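Local coordinates for chemotaxis signal transduction protein (Thermoanaerobacter tengcongensis, PDB 2QDL) that probably acts as the CheW scaffold of bacterial chemotaxis, coupling chemoreceptors to the histidine kinase CheA, at residues A[45-48]-A[49-52]; A[138-141]-A[142-145]. All coordinates share one frame; numbering follows the deposited sequence.

Contact 1: residues A[45-48]-A[49-52]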
loop_
_atom_site.group_PDB
_atom_site.type_symbol
_atom_site.label_atom_id
_atom_site.label_comp_id
_atom_site.label_asym_id
_atom_site.label_seq_id
_atom_site.Cartn_x
_atom_site.Cartn_y
_atom_site.Cartn_z
ATOM N N GLU A 45 -4.332 10.558 20.348
ATOM C CA GLU A 45 -3.502 9.546 21.023
ATOM C C GLU A 45 -3.040 8.409 20.132
ATOM O O GLU A 45 -2.747 7.320 20.623
ATOM C CB GLU A 45 -4.219 8.956 22.251
ATOM C CG GLU A 45 -4.938 9.961 23.154
ATOM C CD GLU A 45 -4.003 10.631 24.137
ATOM O OE1 GLU A 45 -3.971 10.202 25.325
ATOM O OE2 GLU A 45 -3.296 11.585 23.718
ATOM N N THR A 46 -2.986 8.635 18.818
ATOM C CA THR A 46 -2.428 7.630 17.903
ATOM C C THR A 46 -1.081 8.096 17.354
ATOM O O THR A 46 -0.811 9.301 17.315
ATOM C CB THR A 46 -3.379 7.311 16.713
ATOM O OG1 THR A 46 -3.638 8.495 15.949
ATOM C CG2 THR A 46 -4.668 6.729 17.196
ATOM N N PRO A 47 -0.238 7.148 16.891
ATOM C CA PRO A 47 0.981 7.538 16.189
ATOM C C PRO A 47 0.671 8.465 15.019
ATOM O O PRO A 47 -0.397 8.372 14.389
ATOM C CB PRO A 47 1.521 6.208 15.664
ATOM C CG PRO A 47 0.980 5.189 16.593
ATOM C CD PRO A 47 -0.367 5.682 16.997
ATOM N N GLU A 48 1.609 9.353 14.736
ATOM C CA GLU A 48 1.484 10.291 13.628
ATOM C C GLU A 48 1.194 9.626 12.276
ATOM O O GLU A 48 0.492 10.199 11.459
ATOM C CB GLU A 48 2.756 11.149 13.519
ATOM C CG GLU A 48 2.974 12.090 14.699
ATOM C CD GLU A 48 3.594 11.415 15.946
ATOM O OE1 GLU A 48 3.843 10.167 15.934
ATOM O OE2 GLU A 48 3.831 12.154 16.947
ATOM N N PHE A 49 1.741 8.435 12.041
ATOM C CA PHE A 49 1.557 7.746 10.750
ATOM C C PHE A 49 0.148 7.174 10.585
ATOM O O PHE A 49 -0.250 6.849 9.477
ATOM C CB PHE A 49 2.637 6.672 10.504
ATOM C CG PHE A 49 2.505 5.468 11.373
ATOM C CD1 PHE A 49 3.295 5.325 12.514
ATOM C CD2 PHE A 49 1.606 4.456 11.063
ATOM C CE1 PHE A 49 3.179 4.193 13.333
ATOM C CE2 PHE A 49 1.486 3.330 11.889
ATOM C CZ PHE A 49 2.278 3.209 13.031
ATOM N N ILE A 50 -0.595 7.045 11.697
ATOM C CA ILE A 50 -2.031 6.765 11.641
ATOM C C ILE A 50 -2.789 8.067 11.430
ATOM O O ILE A 50 -3.093 8.799 12.382
ATOM C CB ILE A 50 -2.570 6.074 12.899
ATOM C CG1 ILE A 50 -1.651 4.919 13.342
ATOM C CG2 ILE A 50 -4.035 5.620 12.670
ATOM C CD1 ILE A 50 -1.951 3.612 12.675
ATOM N N GLU A 51 -3.096 8.360 10.172
ATOM C CA GLU A 51 -3.718 9.632 9.845
ATOM C C GLU A 51 -5.067 9.767 10.521
ATOM O O GLU A 51 -5.489 10.871 10.863
ATOM C CB GLU A 51 -3.886 9.787 8.327
ATOM C CG GLU A 51 -4.259 11.221 7.913
ATOM C CD GLU A 51 -3.179 12.242 8.293
ATOM O OE1 GLU A 51 -1.988 11.856 8.339
ATOM O OE2 GLU A 51 -3.529 13.424 8.527
ATOM N N GLY A 52 -5.767 8.638 10.670
ATOM C CA GLY A 52 -7.084 8.651 11.256
ATOM C C GLY A 52 -7.977 7.564 10.750
ATOM O O GLY A 52 -7.522 6.486 10.388
HETATM O O HOH W 1 -5.375 9.486 14.027
#
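Phe-49 and Pro-47 meet because the phenylalanine takes a first torsion of 71°, which sets CG between its own backbone N and carbonyl carbon and folds the ring back beside the proline. There CE1 of Phe-49 lies 3.5 Å from CB of Pro-47, and the ring is approached obliquely. In Ile-50, chi1 of -45° leaves CG1 anti to the carbonyl carbon and beside the backbone N, where it lies alongside the proline ring, CG1 of Ile-50 being 3.9 Å from CD of Pro-47. Pro-47 is thus touched by both residues, its CB by the aromatic ring and its CD by the isoleucine branch. Between them the backbone makes a type I beta turn from Pro-47 to Ile-50, leading into strand 50-56 of the CheW-like barrel. The turn is closed by N of Ile-50 donating to O of Pro-47 at 3.0 Å; the bond is bent, 137° at the hydrogen, and the donor stands above the carbonyl plane. Just ahead of the turn, OG1 of Thr-46 shares a water with the carbonyl O of Ile-50, the water lying within hydrogen-bonding distance of both, 2.8 Å from OG1 of Thr-46 and 2.9 Å from O of Ile-50. The threonine hydroxyl is also hydrogen-bonded to the carbonyl of Ile-43. Past the turn, a classic bulge sets Glu-51 and Gly-52 opposite the single residue Val-63, and the Glu-51 carboxylate forms a salt bridge with Lys-68. The Phe-49 ring makes a cation-pi contact with Arg-69 and packs on Val-147.

Contact 2: residues A[138-141]-A[142-145]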
loop_
_atom_site.group_PDB
_atom_site.type_symbol
_atom_site.label_atom_id
_atom_site.label_comp_id
_atom_site.label_asym_id
_atom_site.label_seq_id
_atom_site.Cartn_x
_atom_site.Cartn_y
_atom_site.Cartn_z
ATOM N N ILE A 138 7.353 -3.522 -4.094
ATOM C CA ILE A 138 6.096 -4.104 -3.763
ATOM C C ILE A 138 6.027 -4.103 -2.242
ATOM O O ILE A 138 6.886 -4.705 -1.545
ATOM C CB ILE A 138 5.933 -5.540 -4.360
ATOM C CG1 ILE A 138 6.023 -5.480 -5.888
ATOM C CG2 ILE A 138 4.593 -6.122 -3.919
ATOM C CD1 ILE A 138 5.973 -6.818 -6.523
ATOM N N ILE A 139 5.017 -3.423 -1.727
ATOM C CA ILE A 139 4.868 -3.240 -0.291
ATOM C C ILE A 139 4.320 -4.497 0.381
ATOM O O ILE A 139 3.436 -5.165 -0.159
ATOM C CB ILE A 139 3.955 -2.017 0.011
ATOM C CG1 ILE A 139 4.710 -0.714 -0.328
ATOM C CG2 ILE A 139 3.361 -2.076 1.484
ATOM C CD1 ILE A 139 3.794 0.510 -0.412
ATOM N N LYS A 140 4.867 -4.825 1.543
ATOM C CA LYS A 140 4.352 -5.904 2.373
ATOM C C LYS A 140 3.421 -5.272 3.372
ATOM O O LYS A 140 3.809 -4.355 4.107
ATOM C CB LYS A 140 5.510 -6.634 3.090
ATOM C CG LYS A 140 5.097 -7.668 4.115
ATOM C CD LYS A 140 6.299 -8.326 4.826
ATOM C CE LYS A 140 7.025 -9.320 3.905
ATOM N NZ LYS A 140 8.252 -9.995 4.529
ATOM N N LEU A 141 2.179 -5.753 3.389
ATOM C CA LEU A 141 1.135 -5.179 4.227
ATOM C C LEU A 141 1.165 -5.637 5.677
ATOM O O LEU A 141 0.645 -4.940 6.545
ATOM C CB LEU A 141 -0.244 -5.523 3.662
ATOM C CG LEU A 141 -0.535 -5.102 2.213
ATOM C CD1 LEU A 141 -1.856 -5.671 1.763
ATOM C CD2 LEU A 141 -0.447 -3.583 2.026
ATOM N N HIS A 142 1.726 -6.817 5.936
ATOM C CA HIS A 142 1.653 -7.465 7.244
ATOM C C HIS A 142 1.843 -6.546 8.477
ATOM O O HIS A 142 0.974 -6.495 9.353
ATOM C CB HIS A 142 2.661 -8.626 7.296
ATOM C CG HIS A 142 2.430 -9.576 8.426
ATOM N ND1 HIS A 142 3.078 -10.786 8.526
ATOM C CD2 HIS A 142 1.598 -9.506 9.494
ATOM C CE1 HIS A 142 2.666 -11.411 9.615
ATOM N NE2 HIS A 142 1.774 -10.651 10.222
ATOM N N PHE A 143 2.976 -5.847 8.541
ATOM C CA PHE A 143 3.347 -5.086 9.728
ATOM C C PHE A 143 3.111 -3.573 9.685
ATOM O O PHE A 143 3.611 -2.848 10.559
ATOM C CB PHE A 143 4.816 -5.346 10.067
ATOM C CG PHE A 143 5.184 -6.822 10.073
ATOM C CD1 PHE A 143 4.614 -7.695 11.000
ATOM C CD2 PHE A 143 6.079 -7.328 9.129
ATOM C CE1 PHE A 143 4.948 -9.061 11.001
ATOM C CE2 PHE A 143 6.422 -8.705 9.104
ATOM C CZ PHE A 143 5.856 -9.568 10.044
ATOM N N LEU A 144 2.369 -3.093 8.688
ATOM C CA LEU A 144 2.158 -1.656 8.534
ATOM C C LEU A 144 1.636 -0.971 9.806
ATOM O O LEU A 144 2.041 0.151 10.117
ATOM C CB LEU A 144 1.280 -1.319 7.314
ATOM C CG LEU A 144 1.938 -1.536 5.940
ATOM C CD1 LEU A 144 0.877 -1.322 4.810
ATOM C CD2 LEU A 144 3.160 -0.615 5.769
ATOM N N PHE A 145 0.800 -1.684 10.561
ATOM C CA PHE A 145 0.156 -1.145 11.759
ATOM C C PHE A 145 0.824 -1.577 13.067
ATOM O O PHE A 145 0.394 -1.159 14.141
ATOM C CB PHE A 145 -1.339 -1.553 11.792
ATOM C CG PHE A 145 -2.183 -0.781 10.830
ATOM C CD1 PHE A 145 -2.811 0.398 11.228
ATOM C CD2 PHE A 145 -2.313 -1.204 9.502
ATOM C CE1 PHE A 145 -3.566 1.132 10.334
ATOM C CE2 PHE A 145 -3.054 -0.478 8.594
ATOM C CZ PHE A 145 -3.694 0.688 9.001
HETATM O O HOH W 2 4.800 -4.939 6.605
#
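Leu-144 meets Leu-141 at an oblique angle, its CD1 3.8 Å from CD2 of Leu-141, while the same methyl lies 4.2 Å from CG2 of Ile-139. A type I beta turn from Leu-141 to Leu-144 brings them together, closed by a weak bond of 3.3 Å from N of Leu-144 to O of Leu-141, long yet nearly straight at 170°. A water bridges the entry of the turn, accepting from N of Phe-143 and donating to O of Lys-140, each at 2.8 Å. With CG anti to the backbone N (chi1 173°), Lys-140 runs alongside His-142, CG of Lys-140 lying 4.1 Å from CB of His-142; its CD comes to 4.3 Å from CE2 of Phe-143. The Phe-143 and His-142 rings lie over one another, CE1 of Phe-143 above the centre of the imidazole. Beyond this shell, Leu-95 packs on both leucines and Phe-70 on Leu-144, so the turn after strand 134-139 packs against strand 91-106 and helix 66-70. With an alanine at Leu-144, the Leu-141 and Ile-139 methyls would probably lose their common partner and a gap would open toward Phe-70. Because the Leu-144 N bond is weak, closure of the turn rests also on apolar leucine contacts, while the water satisfies Phe-143 N and Lys-140 O.

Overall arrangement
Contacts 1 and 2 follow in series along the chain, well apart in sequence, their centres about 16 Å apart, and both belong to the CheW-like domain and reach the same mixed sheet. They meet directly: CD1 of Ile-50 lies 3.6 Å from CD1 of Phe-145, and CE2 of Phe-49 lies 3.7 Å from the carbonyl O of Leu-144. Arg-69, the cation-pi partner of Phe-49, also donates from NE to the Leu-144 carbonyl. Contact 2, its centre about 7 Å from the chain centre, is the deeper; contact 1, about 16 Å out, lies at the surface, where a glycerol, probably from the crystallisation liquor, sits about 4 Å from the Glu-48 side chain.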